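PDB 4OGD: succinate-semialdehyde dehydrogenase from Streptococcus pyogenes MGAS1882, which oxidises succinic semialdehyde to succinate with NADP+ as the cofactor, as a member of the aldehyde dehydrogenase family. Local coordinates for residues H44-L52 / F142-N150; N382-F393 / K406-G417. All coordinates share one frame; numbering follows the deposited sequence.

Contact 1. Residues H44-L52 / F142-N150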
loop_
_atom_site.group_PDB
_atom_site.type_symbol
_atom_site.label_atom_id
_atom_site.label_comp_id
_atom_site.label_asym_id
_atom_site.label_seq_id
_atom_site.Cartn_x
_atom_site.Cartn_y
_atom_site.Cartn_z
ATOM N N HIS A 44 -19.560 -3.369 18.257
ATOM C CA HIS A 44 -18.855 -3.997 19.366
ATOM C C HIS A 44 -17.566 -3.250 19.678
ATOM O O HIS A 44 -16.682 -3.782 20.357
ATOM C CB HIS A 44 -18.543 -5.460 19.039
ATOM C CG HIS A 44 -19.758 -6.332 18.965
ATOM N ND1 HIS A 44 -20.287 -6.966 20.070
ATOM C CD2 HIS A 44 -20.555 -6.663 17.922
ATOM C CE1 HIS A 44 -21.353 -7.657 19.708
ATOM N NE2 HIS A 44 -21.540 -7.489 18.412
ATOM N N LEU A 45 -17.461 -2.016 19.192
ATOM C CA LEU A 45 -16.249 -1.222 19.395
ATOM C C LEU A 45 -15.863 -1.041 20.863
ATOM O O LEU A 45 -14.704 -1.249 21.228
ATOM C CB LEU A 45 -16.369 0.147 18.721
ATOM C CG LEU A 45 -15.184 1.094 18.953
ATOM C CD1 LEU A 45 -13.873 0.492 18.434
ATOM C CD2 LEU A 45 -15.449 2.436 18.300
ATOM N N GLU A 46 -16.818 -0.651 21.706
ATOM C CA GLU A 46 -16.503 -0.457 23.125
ATOM C C GLU A 46 -15.996 -1.744 23.789
ATOM O O GLU A 46 -15.086 -1.697 24.620
ATOM C CB GLU A 46 -17.707 0.118 23.886
ATOM C CG GLU A 46 -18.023 1.568 23.522
ATOM C CD GLU A 46 -16.856 2.509 23.792
ATOM O OE1 GLU A 46 -16.150 2.313 24.801
ATOM O OE2 GLU A 46 -16.653 3.453 23.001
ATOM N N GLU A 47 -16.567 -2.888 23.416
ATOM C CA GLU A 47 -16.076 -4.163 23.918
ATOM C C GLU A 47 -14.631 -4.395 23.490
ATOM O O GLU A 47 -13.797 -4.803 24.298
ATOM C CB GLU A 47 -16.945 -5.313 23.419
ATOM C CG GLU A 47 -18.322 -5.369 24.035
ATOM C CD GLU A 47 -19.168 -6.464 23.427
ATOM O OE1 GLU A 47 -18.852 -6.911 22.301
ATOM O OE2 GLU A 47 -20.142 -6.889 24.074
ATOM N N ARG A 48 -14.331 -4.142 22.222
ATOM C CA ARG A 48 -12.965 -4.357 21.753
ATOM C C ARG A 48 -11.992 -3.396 22.432
ATOM O O ARG A 48 -10.871 -3.779 22.757
ATOM C CB ARG A 48 -12.860 -4.279 20.222
ATOM C CG ARG A 48 -13.618 -5.390 19.518
ATOM C CD ARG A 48 -13.236 -5.526 18.033
ATOM N NE ARG A 48 -13.341 -4.264 17.311
ATOM C CZ ARG A 48 -14.470 -3.807 16.777
ATOM N NH1 ARG A 48 -15.599 -4.509 16.893
ATOM N NH2 ARG A 48 -14.475 -2.641 16.143
ATOM N N LYS A 49 -12.416 -2.156 22.668
ATOM C CA LYS A 49 -11.556 -1.213 23.382
ATOM C C LYS A 49 -11.235 -1.735 24.777
ATOM O O LYS A 49 -10.083 -1.711 25.208
ATOM C CB LYS A 49 -12.206 0.173 23.474
ATOM C CG LYS A 49 -12.176 0.937 22.153
ATOM C CD LYS A 49 -13.196 2.060 22.124
ATOM C CE LYS A 49 -12.958 3.072 23.227
ATOM N NZ LYS A 49 -13.904 4.229 23.114
ATOM N N ALA A 50 -12.259 -2.206 25.480
ATOM C CA ALA A 50 -12.066 -2.728 26.828
ATOM C C ALA A 50 -11.199 -3.980 26.812
ATOM O O ALA A 50 -10.358 -4.175 27.692
ATOM C CB ALA A 50 -13.411 -3.029 27.476
ATOM N N GLN A 51 -11.423 -4.842 25.829
ATOM C CA GLN A 51 -10.646 -6.070 25.715
ATOM C C GLN A 51 -9.173 -5.785 25.429
ATOM O O GLN A 51 -8.295 -6.458 25.961
ATOM C CB GLN A 51 -11.255 -6.980 24.642
ATOM C CG GLN A 51 -12.585 -7.607 25.074
ATOM C CD GLN A 51 -13.473 -7.964 23.906
ATOM O OE1 GLN A 51 -13.040 -7.936 22.757
ATOM N NE2 GLN A 51 -14.733 -8.296 24.191
ATOM N N LEU A 52 -8.900 -4.782 24.600
ATOM C CA LEU A 52 -7.514 -4.404 24.316
ATOM C C LEU A 52 -6.815 -3.799 25.541
ATOM O O LEU A 52 -5.648 -4.076 25.802
ATOM C CB LEU A 52 -7.440 -3.458 23.106
ATOM C CG LEU A 52 -6.045 -3.178 22.550
ATOM C CD1 LEU A 52 -5.315 -4.471 22.190
ATOM C CD2 LEU A 52 -6.143 -2.253 21.338
ATOM N N PHE A 142 -1.678 -6.184 15.519
ATOM C CA PHE A 142 -2.907 -6.651 16.147
ATOM C C PHE A 142 -3.716 -5.498 16.750
ATOM O O PHE A 142 -4.933 -5.428 16.554
ATOM C CB PHE A 142 -2.628 -7.713 17.218
ATOM C CG PHE A 142 -3.836 -8.044 18.042
ATOM C CD1 PHE A 142 -4.886 -8.763 17.488
ATOM C CD2 PHE A 142 -3.939 -7.604 19.354
ATOM C CE1 PHE A 142 -6.023 -9.054 18.237
ATOM C CE2 PHE A 142 -5.079 -7.885 20.103
ATOM C CZ PHE A 142 -6.108 -8.610 19.548
ATOM N N ALA A 143 -3.057 -4.610 17.493
ATOM C CA ALA A 143 -3.786 -3.545 18.192
ATOM C C ALA A 143 -4.650 -2.688 17.252
ATOM O O ALA A 143 -5.856 -2.553 17.483
ATOM C CB ALA A 143 -2.843 -2.673 19.042
ATOM N N PRO A 144 -4.057 -2.126 16.178
ATOM C CA PRO A 144 -4.924 -1.303 15.321
ATOM C C PRO A 144 -5.970 -2.100 14.535
ATOM O O PRO A 144 -7.101 -1.642 14.372
ATOM C CB PRO A 144 -3.931 -0.623 14.367
ATOM C CG PRO A 144 -2.754 -1.553 14.332
ATOM C CD PRO A 144 -2.648 -2.076 15.737
ATOM N N ASN A 145 -5.617 -3.281 14.046
ATOM C CA ASN A 145 -6.596 -4.065 13.314
ATOM C C ASN A 145 -7.751 -4.557 14.185
ATOM O O ASN A 145 -8.900 -4.585 13.746
ATOM C CB ASN A 145 -5.923 -5.208 12.546
ATOM C CG ASN A 145 -5.208 -4.708 11.295
ATOM O OD1 ASN A 145 -5.851 -4.305 10.326
ATOM N ND2 ASN A 145 -3.877 -4.716 11.322
ATOM N N PHE A 146 -7.448 -4.926 15.423
ATOM C CA PHE A 146 -8.483 -5.358 16.350
ATOM C C PHE A 146 -9.457 -4.211 16.609
ATOM O O PHE A 146 -10.682 -4.402 16.601
ATOM C CB PHE A 146 -7.830 -5.829 17.645
ATOM C CG PHE A 146 -8.803 -6.310 18.688
ATOM C CD1 PHE A 146 -9.656 -7.374 18.429
ATOM C CD2 PHE A 146 -8.833 -5.713 19.942
ATOM C CE1 PHE A 146 -10.542 -7.825 19.398
ATOM C CE2 PHE A 146 -9.714 -6.158 20.917
ATOM C CZ PHE A 146 -10.570 -7.213 20.641
ATOM N N ILE A 147 -8.920 -3.013 16.817
ATOM C CA ILE A 147 -9.760 -1.840 17.038
ATOM C C ILE A 147 -10.720 -1.546 15.860
ATOM O O ILE A 147 -11.917 -1.349 16.072
ATOM C CB ILE A 147 -8.918 -0.600 17.412
ATOM C CG1 ILE A 147 -8.318 -0.778 18.814
ATOM C CG2 ILE A 147 -9.759 0.662 17.344
ATOM C CD1 ILE A 147 -9.369 -1.008 19.907
ATOM N N VAL A 148 -10.211 -1.529 14.629
ATOM C CA VAL A 148 -11.097 -1.252 13.487
ATOM C C VAL A 148 -12.084 -2.395 13.237
ATOM O O VAL A 148 -13.183 -2.181 12.710
ATOM C CB VAL A 148 -10.334 -0.897 12.188
ATOM C CG1 VAL A 148 -9.789 -2.141 11.517
ATOM C CG2 VAL A 148 -11.265 -0.165 11.217
ATOM N N GLY A 149 -11.708 -3.606 13.644
ATOM C CA GLY A 149 -12.573 -4.760 13.456
ATOM C C GLY A 149 -12.152 -5.718 12.349
ATOM O O GLY A 149 -12.996 -6.368 11.745
ATOM N N ASN A 150 -10.854 -5.791 12.070
ATOM C CA ASN A 150 -10.307 -6.797 11.156
ATOM C C ASN A 150 -9.760 -7.950 11.980
ATOM O O ASN A 150 -8.711 -7.794 12.625
ATOM C CB ASN A 150 -9.128 -6.239 10.340
ATOM C CG ASN A 150 -9.534 -5.199 9.314
ATOM O OD1 ASN A 150 -10.645 -5.201 8.806
ATOM N ND2 ASN A 150 -8.609 -4.306 8.992
#
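Two nearly antiparallel helices of the aldehyde dehydrogenase fold pack here by knobs-into-holes: L52 of helix 45-52 fits among F142, A143, F146 and I147, while I147 answers by entering the hole lined by L45, R48, K49 and L52. The segment axes approach to 9.3 Å at 156°. Where the knobs meet, L52 CD2 lies 3.6 Å from I147 CG1, the two side chains crossing at about a right angle. With CG anti to the backbone N (chi1 -180°), the F146 ring reaches the partner helix, although its CB does not head there. The aliphatic part of R48 covers one face of this ring, with R48 CB 4.1 Å from the centroid in a CH-pi contact. F142 CZ backs the opposite face, and Q51 OE1 sits at the edge of the F146 ring, 3.3 Å from F146 CZ. Beyond the ring, the bent R48 chain brings its guanidinium to the C-terminal end of helix 142-148, which a Schellman motif closes with G149 at positive phi. W39 adds a cation-pi contact to R48. R48 NE gives F146 O a weak bond of 2.8 Å, whereas R48 NH2 donates almost straight (170°) to I147 O at 2.9 Å, with that oxygen lying in the guanidinium plane.

Contact 2. Residues N382-F393 / K406-G417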
loop_
_atom_site.group_PDB
_atom_site.type_symbol
_atom_site.label_atom_id
_atom_site.label_comp_id
_atom_site.label_asym_id
_atom_site.label_seq_id
_atom_site.Cartn_x
_atom_site.Cartn_y
_atom_site.Cartn_z
ATOM N N ASN A 382 23.361 7.090 1.792
ATOM C CA ASN A 382 22.293 6.852 0.823
ATOM C C ASN A 382 22.646 5.816 -0.229
ATOM O O ASN A 382 21.769 5.381 -0.982
ATOM C CB ASN A 382 21.870 8.160 0.150
ATOM C CG ASN A 382 21.166 9.092 1.103
ATOM O OD1 ASN A 382 20.669 8.656 2.139
ATOM N ND2 ASN A 382 21.102 10.380 0.759
ATOM N N ASP A 383 23.923 5.437 -0.293
ATOM C CA ASP A 383 24.344 4.383 -1.207
ATOM C C ASP A 383 24.040 3.044 -0.552
ATOM O O ASP A 383 24.935 2.347 -0.072
ATOM C CB ASP A 383 25.831 4.509 -1.553
ATOM C CG ASP A 383 26.286 3.488 -2.580
ATOM O OD1 ASP A 383 25.447 3.038 -3.394
ATOM O OD2 ASP A 383 27.494 3.141 -2.581
ATOM N N SER A 384 22.759 2.697 -0.531
ATOM C CA SER A 384 22.294 1.530 0.207
ATOM C C SER A 384 21.022 1.008 -0.433
ATOM O O SER A 384 20.212 1.789 -0.936
ATOM C CB SER A 384 22.003 1.929 1.654
ATOM O OG SER A 384 21.572 0.812 2.417
ATOM N N ASN A 385 20.859 -0.312 -0.429
ATOM C CA ASN A 385 19.609 -0.931 -0.844
ATOM C C ASN A 385 18.566 -0.862 0.255
ATOM O O ASN A 385 17.415 -1.214 0.039
ATOM C CB ASN A 385 19.836 -2.390 -1.218
ATOM C CG ASN A 385 20.660 -2.534 -2.471
ATOM O OD1 ASN A 385 20.481 -1.775 -3.420
ATOM N ND2 ASN A 385 21.575 -3.497 -2.478
ATOM N N TYR A 386 18.978 -0.390 1.425
ATOM C CA TYR A 386 18.085 -0.264 2.571
ATOM C C TYR A 386 17.818 1.193 2.883
ATOM O O TYR A 386 18.530 2.085 2.426
ATOM C CB TYR A 386 18.725 -0.922 3.790
ATOM C CG TYR A 386 19.097 -2.362 3.564
ATOM C CD1 TYR A 386 20.367 -2.712 3.132
ATOM C CD2 TYR A 386 18.166 -3.372 3.773
ATOM C CE1 TYR A 386 20.709 -4.036 2.919
ATOM C CE2 TYR A 386 18.494 -4.695 3.562
ATOM C CZ TYR A 386 19.770 -5.019 3.143
ATOM O OH TYR A 386 20.100 -6.336 2.935
ATOM N N GLY A 387 16.787 1.443 3.679
ATOM C CA GLY A 387 16.525 2.795 4.128
ATOM C C GLY A 387 15.492 2.754 5.230
ATOM O O GLY A 387 14.383 3.253 5.064
ATOM N N LEU A 388 15.850 2.151 6.359
ATOM C CA LEU A 388 14.878 1.991 7.434
ATOM C C LEU A 388 15.010 3.096 8.468
ATOM O O LEU A 388 14.137 3.964 8.574
ATOM C CB LEU A 388 15.012 0.618 8.102
ATOM C CG LEU A 388 13.951 0.331 9.173
ATOM C CD1 LEU A 388 12.519 0.450 8.644
ATOM C CD2 LEU A 388 14.185 -1.068 9.701
ATOM N N GLY A 389 16.106 3.065 9.221
ATOM C CA GLY A 389 16.362 4.077 10.231
ATOM C C GLY A 389 17.686 4.784 10.013
ATOM O O GLY A 389 18.090 5.043 8.882
ATOM N N GLY A 390 18.374 5.079 11.110
ATOM C CA GLY A 390 19.628 5.809 11.034
ATOM C C GLY A 390 19.724 6.823 12.145
ATOM O O GLY A 390 18.728 7.151 12.783
ATOM N N THR A 391 20.938 7.319 12.375
ATOM C CA THR A 391 21.194 8.266 13.449
ATOM C C THR A 391 22.022 9.415 12.929
ATOM O O THR A 391 22.923 9.202 12.122
ATOM C CB THR A 391 21.966 7.581 14.583
ATOM O OG1 THR A 391 21.107 6.640 15.239
ATOM C CG2 THR A 391 22.495 8.596 15.613
ATOM N N ILE A 392 21.698 10.629 13.360
ATOM C CA ILE A 392 22.583 11.764 13.123
ATOM C C ILE A 392 23.073 12.262 14.475
ATOM O O ILE A 392 22.263 12.615 15.342
ATOM C CB ILE A 392 21.883 12.927 12.391
ATOM C CG1 ILE A 392 21.198 12.463 11.099
ATOM C CG2 ILE A 392 22.886 14.048 12.123
ATOM C CD1 ILE A 392 22.128 11.822 10.092
ATOM N N PHE A 393 24.394 12.265 14.659
ATOM C CA PHE A 393 25.002 12.736 15.899
ATOM C C PHE A 393 25.632 14.106 15.698
ATOM O O PHE A 393 26.620 14.255 14.970
ATOM C CB PHE A 393 26.026 11.726 16.436
ATOM C CG PHE A 393 25.791 11.364 17.864
ATOM C CD1 PHE A 393 26.313 12.148 18.882
ATOM C CD2 PHE A 393 25.001 10.275 18.192
ATOM C CE1 PHE A 393 26.081 11.833 20.199
ATOM C CE2 PHE A 393 24.763 9.956 19.508
ATOM C CZ PHE A 393 25.301 10.742 20.515
ATOM N N LYS A 406 18.268 14.965 4.521
ATOM C CA LYS A 406 18.978 14.560 3.311
ATOM C C LYS A 406 19.193 13.051 3.194
ATOM O O LYS A 406 19.607 12.564 2.138
ATOM C CB LYS A 406 20.315 15.294 3.202
ATOM C CG LYS A 406 20.145 16.789 3.017
ATOM C CD LYS A 406 21.494 17.497 2.985
ATOM C CE LYS A 406 21.312 18.983 2.718
ATOM N NZ LYS A 406 22.615 19.697 2.823
ATOM N N ILE A 407 18.913 12.312 4.262
ATOM C CA ILE A 407 19.088 10.859 4.229
ATOM C C ILE A 407 17.856 10.181 3.643
ATOM O O ILE A 407 16.718 10.481 4.036
ATOM C CB ILE A 407 19.369 10.267 5.631
ATOM C CG1 ILE A 407 20.496 11.037 6.330
ATOM C CG2 ILE A 407 19.751 8.795 5.517
ATOM C CD1 ILE A 407 21.779 11.129 5.499
ATOM N N GLU A 408 18.088 9.274 2.696
ATOM C CA GLU A 408 17.027 8.485 2.080
ATOM C C GLU A 408 16.706 7.302 2.989
ATOM O O GLU A 408 17.286 6.215 2.862
ATOM C CB GLU A 408 17.471 8.003 0.694
ATOM C CG GLU A 408 17.637 9.144 -0.294
ATOM C CD GLU A 408 18.088 8.684 -1.665
ATOM O OE1 GLU A 408 18.693 7.598 -1.772
ATOM O OE2 GLU A 408 17.841 9.426 -2.640
ATOM N N THR A 409 15.789 7.533 3.923
ATOM C CA THR A 409 15.443 6.543 4.930
ATOM C C THR A 409 14.126 6.934 5.584
ATOM O O THR A 409 13.709 8.092 5.509
ATOM C CB THR A 409 16.543 6.448 6.012
ATOM O OG1 THR A 409 16.309 5.294 6.820
ATOM C CG2 THR A 409 16.547 7.688 6.899
ATOM N N GLY A 410 13.478 5.979 6.248
ATOM C CA GLY A 410 12.175 6.235 6.841
ATOM C C GLY A 410 12.205 6.881 8.217
ATOM O O GLY A 410 11.211 7.470 8.656
ATOM N N MET A 411 13.336 6.763 8.912
ATOM C CA MET A 411 13.452 7.274 10.276
ATOM C C MET A 411 14.850 7.806 10.567
ATOM O O MET A 411 15.846 7.203 10.181
ATOM C CB MET A 411 13.127 6.171 11.291
ATOM C CG MET A 411 11.714 5.635 11.179
ATOM S SD MET A 411 11.380 4.219 12.235
ATOM C CE MET A 411 12.364 2.952 11.442
ATOM N N SER A 412 14.916 8.925 11.277
ATOM C CA SER A 412 16.207 9.476 11.695
ATOM C C SER A 412 16.171 9.771 13.176
ATOM O O SER A 412 15.301 10.509 13.638
ATOM C CB SER A 412 16.535 10.748 10.913
ATOM O OG SER A 412 16.697 10.471 9.530
ATOM N N PHE A 413 17.108 9.181 13.917
ATOM C CA PHE A 413 17.171 9.356 15.358
ATOM C C PHE A 413 18.316 10.291 15.690
ATOM O O PHE A 413 19.466 10.042 15.316
ATOM C CB PHE A 413 17.336 7.998 16.040
ATOM C CG PHE A 413 16.229 7.037 15.718
ATOM C CD1 PHE A 413 14.968 7.211 16.272
ATOM C CD2 PHE A 413 16.442 5.978 14.851
ATOM C CE1 PHE A 413 13.931 6.341 15.962
ATOM C CE2 PHE A 413 15.407 5.099 14.534
ATOM C CZ PHE A 413 14.156 5.282 15.098
ATOM N N ILE A 414 18.004 11.380 16.377
ATOM C CA ILE A 414 19.010 12.417 16.629
ATOM C C ILE A 414 19.721 12.167 17.966
ATOM O O ILE A 414 19.064 12.020 18.998
ATOM C CB ILE A 414 18.376 13.830 16.625
ATOM C CG1 ILE A 414 17.636 14.103 15.308
ATOM C CG2 ILE A 414 19.431 14.908 16.932
ATOM C CD1 ILE A 414 18.432 13.818 14.053
ATOM N N ASN A 415 21.056 12.105 17.929
ATOM C CA ASN A 415 21.877 11.907 19.131
ATOM C C ASN A 415 21.486 10.689 19.964
ATOM O O ASN A 415 21.581 10.698 21.191
ATOM C CB ASN A 415 21.888 13.174 19.986
ATOM C CG ASN A 415 22.596 14.314 19.300
ATOM O OD1 ASN A 415 23.574 14.097 18.590
ATOM N ND2 ASN A 415 22.103 15.526 19.485
ATOM N N SER A 416 21.077 9.630 19.274
ATOM C CA SER A 416 20.525 8.450 19.921
ATOM C C SER A 416 20.416 7.317 18.922
ATOM O O SER A 416 20.355 7.554 17.716
ATOM C CB SER A 416 19.134 8.754 20.479
ATOM O OG SER A 416 18.285 9.286 19.468
ATOM N N GLY A 417 20.402 6.088 19.425
ATOM C CA GLY A 417 20.076 4.933 18.609
ATOM C C GLY A 417 18.573 4.864 18.408
ATOM O O GLY A 417 17.846 5.779 18.799
HETATM O O HOH W 1 21.405 7.065 -3.469
HETATM O O HOH W 2 19.011 4.656 1.651
#
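Strands 391-393 and 411-414 run parallel as neighbours, their axes 4.7 Å apart and turned by 29°, joined by bonds from F413 N to G390 O, from I392 N to F413 O and from N415 N to I392 O. They are the two strands of a beta-alpha-beta crossover through helix 397-406. I392 and I414 share the sheet face covered by that helix, I392 CB meeting I414 CD1 at 3.9 Å; T391 and F413 lie on the other. T391 OG1, turned anti to the carbonyl carbon (chi1 -70°), donates to S416 O at 2.7 Å. At the strand end F393 offers a ring face to N415, whose CA makes a CH-pi contact 3.8 Å from the centroid; N415 OD1 also lies over this face and accepts from S394 N. Before the strands, T409 OG1 donates to G389 O at 2.7 Å, and L388 and M411 lie side by side, L388 CD1 3.8 Å from M411 CE. At the end of helix 374-382, the N382 amide grips backbone on both of its polar atoms: OD1 receives E408 N (2.7 Å) from above its carbonyl plane, and ND2 gives a nearly straight bond (166°) to K406 O at 3.0 Å, in that carbonyl's plane. The E408 carboxylate forms salt bridges with K430 of its own chain and K37 of the second subunit, and a hydrogen bond with Y36 of that subunit. A strand of that subunit pairs in parallel with M411-F413, while its H450 bonds S412 OG. Backbone pairing thus continues the sheet across the dimer interface, and the flanking cationic groups would probably favour an ionised E408; N382, bonded to main chain through OD1 and ND2, holds the segment that carries this glutamate.

How the contacts relate
From the N terminus, contact 1 comes first: 44-52 waits through 89 residues, rich in helix, before 142-150 closes the loop and ties helix 45-61 to helix 136-148. More than 200 residues later contact 2 opens at 382 and closes a much shorter loop of 12 residues, mostly helix 397-406. The two are therefore in series, neither nesting nor crossing. Their centres lie 33 Å apart and their nearest atoms about 15 Å, without touching. Together they illustrate two scales of closure: a long-range helix pair confined to one chain, and a local crossover at what is, within this chain, the edge of the seven-stranded sheet, where a strand of the second subunit continues it.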